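Local coordinates for SusD-like protein BACOVA_02651 (Bacteroides ovatus, PDB 5E75) that binds polysaccharide at the cell surface and probably captures xyloglucan there before its transport into the periplasm for degradation, at residues A[162-166]-A[183-187]; A[225-230]-A[389-395]; A[234-238]-A[341-345]. One frame throughout, in Å; residues are numbered along the deposited sequence.

Interaction 1: A[162-166]-A[183-187]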
loop_
_atom_site.group_PDB
_atom_site.type_symbol
_atom_site.label_atom_id
_atom_site.label_comp_id
_atom_site.label_asym_id
_atom_site.label_seq_id
_atom_site.Cartn_x
_atom_site.Cartn_y
_atom_site.Cartn_z
ATOM N N LEU A 162 -0.900 -17.224 -7.101
ATOM C CA LEU A 162 -0.724 -16.325 -8.224
ATOM C C LEU A 162 -0.588 -17.059 -9.559
ATOM O O LEU A 162 -1.076 -16.570 -10.586
ATOM C CB LEU A 162 0.473 -15.404 -7.976
ATOM C CG LEU A 162 0.231 -14.395 -6.855
ATOM C CD1 LEU A 162 1.523 -13.707 -6.466
ATOM C CD2 LEU A 162 -0.811 -13.374 -7.249
ATOM N N ASN A 163 0.072 -18.213 -9.561
ATOM C CA ASN A 163 0.188 -19.012 -10.791
ATOM C C ASN A 163 -1.196 -19.368 -11.314
ATOM O O ASN A 163 -1.455 -19.239 -12.498
ATOM C CB ASN A 163 0.997 -20.301 -10.572
ATOM C CG ASN A 163 2.492 -20.064 -10.463
ATOM O OD1 ASN A 163 3.015 -19.048 -10.916
ATOM N ND2 ASN A 163 3.195 -21.034 -9.894
ATOM N N TYR A 164 -2.081 -19.796 -10.422
ATOM C CA TYR A 164 -3.425 -20.151 -10.845
ATOM C C TYR A 164 -4.120 -18.925 -11.421
ATOM O O TYR A 164 -4.786 -19.003 -12.451
ATOM C CB TYR A 164 -4.239 -20.743 -9.696
ATOM C CG TYR A 164 -5.598 -21.245 -10.146
ATOM C CD1 TYR A 164 -6.690 -20.377 -10.260
ATOM C CD2 TYR A 164 -5.796 -22.583 -10.486
ATOM C CE1 TYR A 164 -7.928 -20.831 -10.699
ATOM C CE2 TYR A 164 -7.047 -23.038 -10.915
ATOM C CZ TYR A 164 -8.094 -22.149 -11.012
ATOM O OH TYR A 164 -9.330 -22.550 -11.439
ATOM N N ALA A 165 -3.969 -17.775 -10.770
ATOM C CA ALA A 165 -4.632 -16.573 -11.243
ATOM C C ALA A 165 -4.077 -16.101 -12.587
ATOM O O ALA A 165 -4.832 -15.639 -13.440
ATOM C CB ALA A 165 -4.532 -15.457 -10.203
ATOM N N VAL A 166 -2.761 -16.200 -12.781
ATOM C CA VAL A 166 -2.178 -15.852 -14.070
ATOM C C VAL A 166 -2.806 -16.717 -15.172
ATOM O O VAL A 166 -3.122 -16.225 -16.255
ATOM C CB VAL A 166 -0.643 -16.036 -14.073
ATOM C CG1 VAL A 166 -0.054 -15.970 -15.517
ATOM C CG2 VAL A 166 0.017 -14.981 -13.177
ATOM N N ALA A 183 -2.321 -10.167 -11.844
ATOM C CA ALA A 183 -1.687 -11.338 -11.240
ATOM C C ALA A 183 -0.200 -11.407 -11.604
ATOM O O ALA A 183 0.631 -11.694 -10.753
ATOM C CB ALA A 183 -2.402 -12.623 -11.654
ATOM N N LYS A 184 0.133 -11.143 -12.860
ATOM C CA LYS A 184 1.526 -11.156 -13.277
ATOM C C LYS A 184 2.328 -10.055 -12.564
ATOM O O LYS A 184 3.481 -10.272 -12.179
ATOM C CB LYS A 184 1.645 -10.971 -14.787
ATOM C CG LYS A 184 1.135 -12.129 -15.615
ATOM C CD LYS A 184 1.206 -11.856 -17.117
ATOM C CE LYS A 184 0.779 -13.096 -17.906
ATOM N NZ LYS A 184 0.700 -12.822 -19.376
ATOM N N GLY A 185 1.728 -8.882 -12.389
ATOM C CA GLY A 185 2.395 -7.784 -11.705
ATOM C C GLY A 185 2.696 -8.090 -10.248
ATOM O O GLY A 185 3.799 -7.820 -9.753
ATOM N N ILE A 186 1.715 -8.652 -9.542
ATOM C CA ILE A 186 1.949 -9.059 -8.153
ATOM C C ILE A 186 3.014 -10.155 -8.094
ATOM O O ILE A 186 3.897 -10.126 -7.249
ATOM C CB ILE A 186 0.648 -9.535 -7.449
ATOM C CG1 ILE A 186 -0.419 -8.428 -7.456
ATOM C CG2 ILE A 186 0.931 -9.999 -6.019
ATOM C CD1 ILE A 186 -0.218 -7.331 -6.501
ATOM N N LEU A 187 2.936 -11.122 -9.003
ATOM C CA LEU A 187 3.903 -12.206 -9.016
ATOM C C LEU A 187 5.337 -11.712 -9.246
ATOM O O LEU A 187 6.277 -12.187 -8.603
ATOM C CB LEU A 187 3.480 -13.266 -10.042
ATOM C CG LEU A 187 4.308 -14.545 -10.104
ATOM C CD1 LEU A 187 4.399 -15.217 -8.740
ATOM C CD2 LEU A 187 3.647 -15.483 -11.104
#
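Leu-162, Ala-165 and Val-166 of helix 151-168 pack on Ala-183, Ile-186 and Leu-187 of helix 180-195, an antiparallel helix pair of the kind found in the TPR-related helical fold of the SusD family. The axes of the short segments run 151° apart and come within 9.1 Å of each other. No hydrogen bond crosses between them, so the contact rests on apolar surfaces.

The tight part is largely buried, with Val-166 at its partly exposed border. Ala-183 offers only a methyl, and its CB is met by Ala-165 CB at 3.8 Å and by Val-166 CG2 at 3.7 Å; with side chains this small the backbones draw close, the CA atoms of Val-166 and Ala-183 being 5.4 Å apart. One turn along, Leu-162 crosses Ile-186 at about a right angle, and its CD1 rests on Ile-186 CG2 at 3.8 Å while also meeting the backbone CA of Leu-187. With its CG anti to the backbone N (chi1 -174°), Leu-187 sends CD1 back to the CB and CD1 of Leu-162. Leu-115 of helix 103-125 touches Leu-162, and Tyr-214 of helix 205-221 touches Leu-187.

Toward the partly exposed side the fit is looser and more polar. Asn-163 starts away from the partner helix but brings OD1 to 3.6 Å from Leu-187 CD2, a van der Waals contact. The extended chain of Lys-184 carries its ammonium to a salt bridge with Asp-217, while its aliphatic part packs on Tyr-214 and Val-218 and lies across Val-166, whose CG1 sits 3.8 Å from Lys-184 CE.

Interaction 2: A[225-230]-A[389-395]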
loop_
_atom_site.group_PDB
_atom_site.type_symbol
_atom_site.label_atom_id
_atom_site.label_comp_id
_atom_site.label_asym_id
_atom_site.label_seq_id
_atom_site.Cartn_x
_atom_site.Cartn_y
_atom_site.Cartn_z
ATOM N N ASP A 225 -1.154 1.968 -20.100
ATOM C CA ASP A 225 -0.175 3.029 -19.891
ATOM C C ASP A 225 -0.446 3.748 -18.586
ATOM O O ASP A 225 -1.522 3.647 -18.003
ATOM C CB ASP A 225 -0.211 4.023 -21.057
ATOM C CG ASP A 225 1.115 4.785 -21.245
ATOM O OD1 ASP A 225 2.113 4.557 -20.504
ATOM O OD2 ASP A 225 1.156 5.614 -22.180
ATOM N N LEU A 226 0.554 4.481 -18.129
ATOM C CA LEU A 226 0.372 5.384 -16.995
ATOM C C LEU A 226 -0.602 6.510 -17.335
ATOM O O LEU A 226 -0.599 7.017 -18.461
ATOM C CB LEU A 226 1.701 6.021 -16.596
ATOM C CG LEU A 226 2.857 5.066 -16.298
ATOM C CD1 LEU A 226 4.048 5.868 -15.909
ATOM C CD2 LEU A 226 2.509 4.091 -15.191
ATOM N N MET A 227 -1.445 6.904 -16.383
ATOM C CA MET A 227 -2.239 8.115 -16.568
ATOM C C MET A 227 -1.300 9.305 -16.830
ATOM O O MET A 227 -0.231 9.418 -16.229
ATOM C CB MET A 227 -3.125 8.418 -15.363
ATOM C CG MET A 227 -4.233 7.393 -15.111
ATOM S SD MET A 227 -5.567 8.081 -14.092
ATOM C CE MET A 227 -6.522 8.968 -15.328
ATOM N N THR A 228 -1.709 10.198 -17.728
ATOM C CA THR A 228 -0.891 11.351 -18.094
ATOM C C THR A 228 -0.569 12.242 -16.896
ATOM O O THR A 228 0.561 12.728 -16.746
ATOM C CB THR A 228 -1.599 12.174 -19.185
ATOM O OG1 THR A 228 -1.786 11.348 -20.346
ATOM C CG2 THR A 228 -0.786 13.397 -19.556
ATOM N N ASN A 229 -1.564 12.462 -16.044
ATOM C CA ASN A 229 -1.403 13.335 -14.888
ATOM C C ASN A 229 -1.504 12.540 -13.602
ATOM O O ASN A 229 -2.533 11.934 -13.330
ATOM C CB ASN A 229 -2.490 14.397 -14.886
ATOM C CG ASN A 229 -2.511 15.204 -16.154
ATOM O OD1 ASN A 229 -1.499 15.779 -16.550
ATOM N ND2 ASN A 229 -3.670 15.249 -16.805
ATOM N N TYR A 230 -0.426 12.542 -12.825
ATOM C CA TYR A 230 -0.387 11.828 -11.566
ATOM C C TYR A 230 -1.588 12.169 -10.681
ATOM O O TYR A 230 -2.157 11.285 -10.063
ATOM C CB TYR A 230 0.909 12.192 -10.858
ATOM C CG TYR A 230 1.196 11.507 -9.539
ATOM C CD1 TYR A 230 1.794 10.264 -9.498
ATOM C CD2 TYR A 230 0.909 12.139 -8.336
ATOM C CE1 TYR A 230 2.085 9.642 -8.288
ATOM C CE2 TYR A 230 1.194 11.538 -7.116
ATOM C CZ TYR A 230 1.804 10.294 -7.096
ATOM O OH TYR A 230 2.108 9.716 -5.879
ATOM N N ARG A 389 9.938 6.242 -17.379
ATOM C CA ARG A 389 8.560 6.592 -17.683
ATOM C C ARG A 389 7.874 7.152 -16.434
ATOM O O ARG A 389 7.053 8.063 -16.531
ATOM C CB ARG A 389 7.776 5.385 -18.209
ATOM C CG ARG A 389 8.063 5.014 -19.672
ATOM C CD ARG A 389 7.448 6.023 -20.646
ATOM N NE ARG A 389 6.002 6.032 -20.491
ATOM C CZ ARG A 389 5.261 7.062 -20.079
ATOM N NH1 ARG A 389 5.793 8.254 -19.842
ATOM N NH2 ARG A 389 3.949 6.901 -19.939
ATOM N N VAL A 390 8.210 6.600 -15.266
ATOM C CA VAL A 390 7.643 7.103 -14.014
ATOM C C VAL A 390 8.141 8.541 -13.755
ATOM O O VAL A 390 7.369 9.434 -13.368
ATOM C CB VAL A 390 7.953 6.156 -12.840
ATOM C CG1 VAL A 390 7.405 6.720 -11.532
ATOM C CG2 VAL A 390 7.356 4.770 -13.096
ATOM N N ARG A 391 9.431 8.764 -13.971
ATOM C CA ARG A 391 10.011 10.107 -13.863
ATOM C C ARG A 391 9.329 11.075 -14.838
ATOM O O ARG A 391 8.969 12.212 -14.477
ATOM C CB ARG A 391 11.504 10.064 -14.208
ATOM C CG ARG A 391 12.363 9.117 -13.370
ATOM C CD ARG A 391 12.743 9.690 -12.030
ATOM N NE ARG A 391 13.580 10.895 -12.139
ATOM C CZ ARG A 391 14.062 11.548 -11.089
ATOM N NH1 ARG A 391 13.834 11.108 -9.859
ATOM N NH2 ARG A 391 14.801 12.643 -11.258
ATOM N N GLU A 392 9.215 10.644 -16.089
ATOM C CA GLU A 392 8.632 11.458 -17.150
ATOM C C GLU A 392 7.185 11.839 -16.825
ATOM O O GLU A 392 6.763 12.978 -17.035
ATOM C CB GLU A 392 8.692 10.695 -18.473
ATOM C CG GLU A 392 8.203 11.434 -19.689
ATOM C CD GLU A 392 8.516 10.656 -20.938
ATOM O OE1 GLU A 392 8.180 9.454 -20.984
ATOM O OE2 GLU A 392 9.154 11.226 -21.857
ATOM N N ARG A 393 6.407 10.888 -16.305
ATOM C CA ARG A 393 5.025 11.182 -15.970
ATOM C C ARG A 393 4.926 12.235 -14.862
ATOM O O ARG A 393 4.014 13.070 -14.873
ATOM C CB ARG A 393 4.285 9.891 -15.584
ATOM C CG ARG A 393 2.773 10.047 -15.459
ATOM C CD ARG A 393 2.295 10.376 -14.024
ATOM N NE ARG A 393 2.522 9.259 -13.114
ATOM C CZ ARG A 393 1.733 8.191 -13.040
ATOM N NH1 ARG A 393 0.640 8.104 -13.786
ATOM N NH2 ARG A 393 2.035 7.191 -12.220
ATOM N N ALA A 394 5.889 12.208 -13.940
ATOM C CA ALA A 394 5.985 13.211 -12.876
ATOM C C ALA A 394 6.530 14.553 -13.378
ATOM O O ALA A 394 6.585 15.513 -12.617
ATOM C CB ALA A 394 6.861 12.695 -11.744
ATOM N N LYS A 395 6.926 14.593 -14.650
ATOM C CA LYS A 395 7.472 15.791 -15.307
ATOM C C LYS A 395 8.804 16.239 -14.690
ATOM O O LYS A 395 9.100 17.433 -14.613
ATOM C CB LYS A 395 6.444 16.927 -15.351
ATOM C CG LYS A 395 5.022 16.528 -15.779
ATOM C CD LYS A 395 4.924 15.967 -17.184
ATOM C CE LYS A 395 3.462 15.661 -17.600
ATOM N NZ LYS A 395 2.973 14.241 -17.345
HETATM O O HOH W 1 4.656 3.568 -21.008
HETATM O O HOH W 2 1.528 8.526 -19.562
HETATM O O HOH W 3 1.837 14.213 -13.605
#
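Arg-393, Leu-226 and Arg-389 carry the contact between the loop 225-230 and the C-terminal part of helix 382-393, which closes in a Schellman motif at Lys-395. Bent at chi2 and chi3, the Arg-393 chain passes its guanidinium between Tyr-230 CD1 over one face and Leu-226 CB over the other. Its plane stands 73° from the phenol ring, whose edge is turned to Arg-393 NE, 3.8 Å from Tyr-230 CD1. Arg-393 NH1 donates to Met-227 O (2.9 Å), in the carbonyl plane and on a lone pair. Salt bridges to Glu-243 and Glu-414 engage NH1 and NH2, which probably offsets the arginine's charge in this buried setting. Replacing Arg-393 by alanine is likely to strand both glutamates without their cation, to leave Met-227 O without this donor and to open a gap between Leu-226 and Tyr-230.

Leu-226 also sends CD1 over a face of the Arg-389 guanidinium and to 3.8 Å from Arg-389 O. At the edge of that guanidinium, and in its plane, Arg-389 NH2 bonds to Asp-225 OD1 (3.0 Å, 161° at the hydrogen), on the syn side but tilted out of the plane of a carboxylate turned 69° from it. NH1 holds Glu-392 within the helix, completing a salt-bridge network, and one water links NE to the same aspartate oxygen. Beyond the helix end, Lys-395 NZ donates to both Thr-228 O and Arg-393 O, each at 2.9 Å.

Interaction 3: A[234-238]-A[341-345]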
loop_
_atom_site.group_PDB
_atom_site.type_symbol
_atom_site.label_atom_id
_atom_site.label_comp_id
_atom_site.label_asym_id
_atom_site.label_seq_id
_atom_site.Cartn_x
_atom_site.Cartn_y
_atom_site.Cartn_z
ATOM N N PHE A 234 -5.962 9.940 -8.228
ATOM C CA PHE A 234 -6.487 10.032 -6.869
ATOM C C PHE A 234 -7.756 10.861 -6.814
ATOM O O PHE A 234 -8.080 11.471 -5.797
ATOM C CB PHE A 234 -5.372 10.538 -5.946
ATOM C CG PHE A 234 -4.080 9.821 -6.176
ATOM C CD1 PHE A 234 -3.912 8.513 -5.747
ATOM C CD2 PHE A 234 -3.060 10.429 -6.881
ATOM C CE1 PHE A 234 -2.732 7.828 -6.010
ATOM C CE2 PHE A 234 -1.873 9.735 -7.138
ATOM C CZ PHE A 234 -1.712 8.459 -6.689
ATOM N N LYS A 235 -8.506 10.803 -7.920
ATOM C CA LYS A 235 -9.826 11.404 -8.038
ATOM C C LYS A 235 -10.835 10.294 -8.292
ATOM O O LYS A 235 -10.570 9.359 -9.057
ATOM C CB LYS A 235 -9.853 12.395 -9.195
ATOM C CG LYS A 235 -8.889 13.536 -9.039
ATOM C CD LYS A 235 -8.851 14.429 -10.273
ATOM C CE LYS A 235 -7.691 15.414 -10.222
ATOM N NZ LYS A 235 -7.588 16.206 -11.467
ATOM N N TYR A 236 -11.987 10.396 -7.648
ATOM C CA TYR A 236 -13.013 9.357 -7.726
ATOM C C TYR A 236 -13.512 9.081 -9.154
ATOM O O TYR A 236 -13.792 7.931 -9.505
ATOM C CB TYR A 236 -14.172 9.702 -6.779
ATOM C CG TYR A 236 -15.550 9.429 -7.320
ATOM C CD1 TYR A 236 -16.113 8.177 -7.228
ATOM C CD2 TYR A 236 -16.288 10.446 -7.907
ATOM C CE1 TYR A 236 -17.396 7.936 -7.728
ATOM C CE2 TYR A 236 -17.532 10.226 -8.407
ATOM C CZ TYR A 236 -18.088 8.979 -8.314
ATOM O OH TYR A 236 -19.351 8.791 -8.826
ATOM N N LYS A 237 -13.601 10.117 -9.983
ATOM C CA LYS A 237 -14.062 9.927 -11.358
ATOM C C LYS A 237 -13.133 9.024 -12.136
ATOM O O LYS A 237 -13.529 8.487 -13.168
ATOM C CB LYS A 237 -14.183 11.259 -12.096
ATOM C CG LYS A 237 -15.366 12.125 -11.685
ATOM C CD LYS A 237 -16.690 11.496 -12.032
ATOM C CE LYS A 237 -17.801 12.539 -12.011
ATOM N NZ LYS A 237 -19.127 11.894 -12.230
ATOM N N ASN A 238 -11.900 8.850 -11.661
ATOM C CA ASN A 238 -10.928 7.994 -12.335
ATOM C C ASN A 238 -10.663 6.694 -11.593
ATOM O O ASN A 238 -9.674 6.023 -11.882
ATOM C CB ASN A 238 -9.620 8.746 -12.569
ATOM C CG ASN A 238 -9.819 9.977 -13.413
ATOM O OD1 ASN A 238 -10.515 9.929 -14.433
ATOM N ND2 ASN A 238 -9.266 11.099 -12.977
ATOM N N ASP A 341 -16.628 17.234 -7.954
ATOM C CA ASP A 341 -16.678 16.133 -8.908
ATOM C C ASP A 341 -16.745 14.782 -8.188
ATOM O O ASP A 341 -16.213 13.786 -8.679
ATOM C CB ASP A 341 -15.506 16.198 -9.909
ATOM C CG ASP A 341 -15.567 17.424 -10.814
ATOM O OD1 ASP A 341 -16.677 17.979 -11.032
ATOM O OD2 ASP A 341 -14.506 17.823 -11.333
ATOM N N ASN A 342 -17.404 14.747 -7.030
ATOM C CA ASN A 342 -17.574 13.507 -6.267
ATOM C C ASN A 342 -19.009 12.969 -6.253
ATOM O O ASN A 342 -19.306 12.013 -5.544
ATOM C CB ASN A 342 -17.077 13.699 -4.832
ATOM C CG ASN A 342 -15.568 13.804 -4.761
ATOM O OD1 ASN A 342 -14.862 12.996 -5.378
ATOM N ND2 ASN A 342 -15.062 14.801 -4.047
ATOM N N ASP A 343 -19.884 13.604 -7.031
ATOM C CA ASP A 343 -21.278 13.138 -7.207
ATOM C C ASP A 343 -22.009 12.995 -5.875
ATOM O O ASP A 343 -22.861 12.121 -5.716
ATOM C CB ASP A 343 -21.324 11.810 -7.988
ATOM C CG ASP A 343 -20.884 11.958 -9.438
ATOM O OD1 ASP A 343 -21.051 13.054 -10.021
ATOM O OD2 ASP A 343 -20.381 10.963 -10.005
ATOM N N GLY A 344 -21.667 13.860 -4.925
ATOM C CA GLY A 344 -22.283 13.860 -3.615
ATOM C C GLY A 344 -21.777 12.787 -2.672
ATOM O O GLY A 344 -22.255 12.692 -1.544
ATOM N N LYS A 345 -20.798 11.995 -3.112
ATOM C CA LYS A 345 -20.410 10.790 -2.384
ATOM C C LYS A 345 -19.256 11.003 -1.394
ATOM O O LYS A 345 -18.289 10.241 -1.370
ATOM C CB LYS A 345 -20.013 9.697 -3.376
ATOM C CG LYS A 345 -21.098 9.293 -4.374
ATOM C CD LYS A 345 -20.542 8.329 -5.408
ATOM C CE LYS A 345 -21.648 7.733 -6.266
ATOM N NZ LYS A 345 -21.093 6.934 -7.388
HETATM O O HOH W 4 -12.485 12.974 -6.522
HETATM O O HOH W 5 -13.585 12.969 -9.175
#
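Tyr-236 and Lys-237 both reach the carboxylate of Asp-343, and one oxygen takes both bonds. Tyr-236 OH donates to Asp-343 OD2 at 2.7 Å, on the anti lone pair, while Lys-237 NZ reaches the same oxygen, also at 2.7 Å, from the syn side and 16° out of the carboxylate plane. A weaker bond from that ammonium to OD1 completes the salt bridge. The phenol ring and the carboxylate stand nearly perpendicular, 89° apart, with OD2 at the ring edge. From another direction Lys-345 NZ donates to Tyr-236 OH at 2.9 Å, so the hydroxyl accepts from a lysine and gives to an aspartate; the ammonium would probably polarise the hydroxyl and strengthen its bond to the carboxylate.

Farther along the ring, Asp-341 O lies at the edge, 3.4 Å from Tyr-236 CD2. Nearer the backbone, Asn-342 OD1 sits 3.6 Å from Tyr-236 CB. The aromatic side chain leaves the backbone at an uncommon chi1 of 139°, which lays it along the 341-345 loop with its hydroxyl between Asp-343 and Lys-345.

Asn-342, Asp-343 and Lys-345 are set out by a type I' beta turn, closed by Lys-345 N to Asn-342 O, with Asp-343 and Gly-344 at its corners; across the contact, Tyr-236 and Lys-237 form a short 3-10 segment.

Two waters bridge the segments: one accepts from Tyr-236 N and donates to the side-chain oxygen Asn-342 OD1, the other accepts from Lys-237 N and donates to Asp-341 O. Farther out, Asn-342 ND2 bonds to the carbonyls of Gly-337 and Pro-335, which steadies the amide, and Pro-352 touches Tyr-236.

In the fold
From the N terminus, interaction 1 comes first and closes a short link of 16 residues, pairing two consecutive helices, 151-168 and 180-195. It is complete before the others begin. After helix 205-221 the chain enters the long loop that leads to strand 244-248 and supplies the first segment of both remaining contacts. Interaction 2 ties its early part to helix 382-393, across 158 residues; interaction 3 ties its later part to the loop before strand 355-359 and falls wholly within that span. These two touch where Met-227 packs on Asn-238, whereas interaction 1 stays apart, its centre about 25 Å from that of interaction 2 and about 30 Å from that of interaction 3.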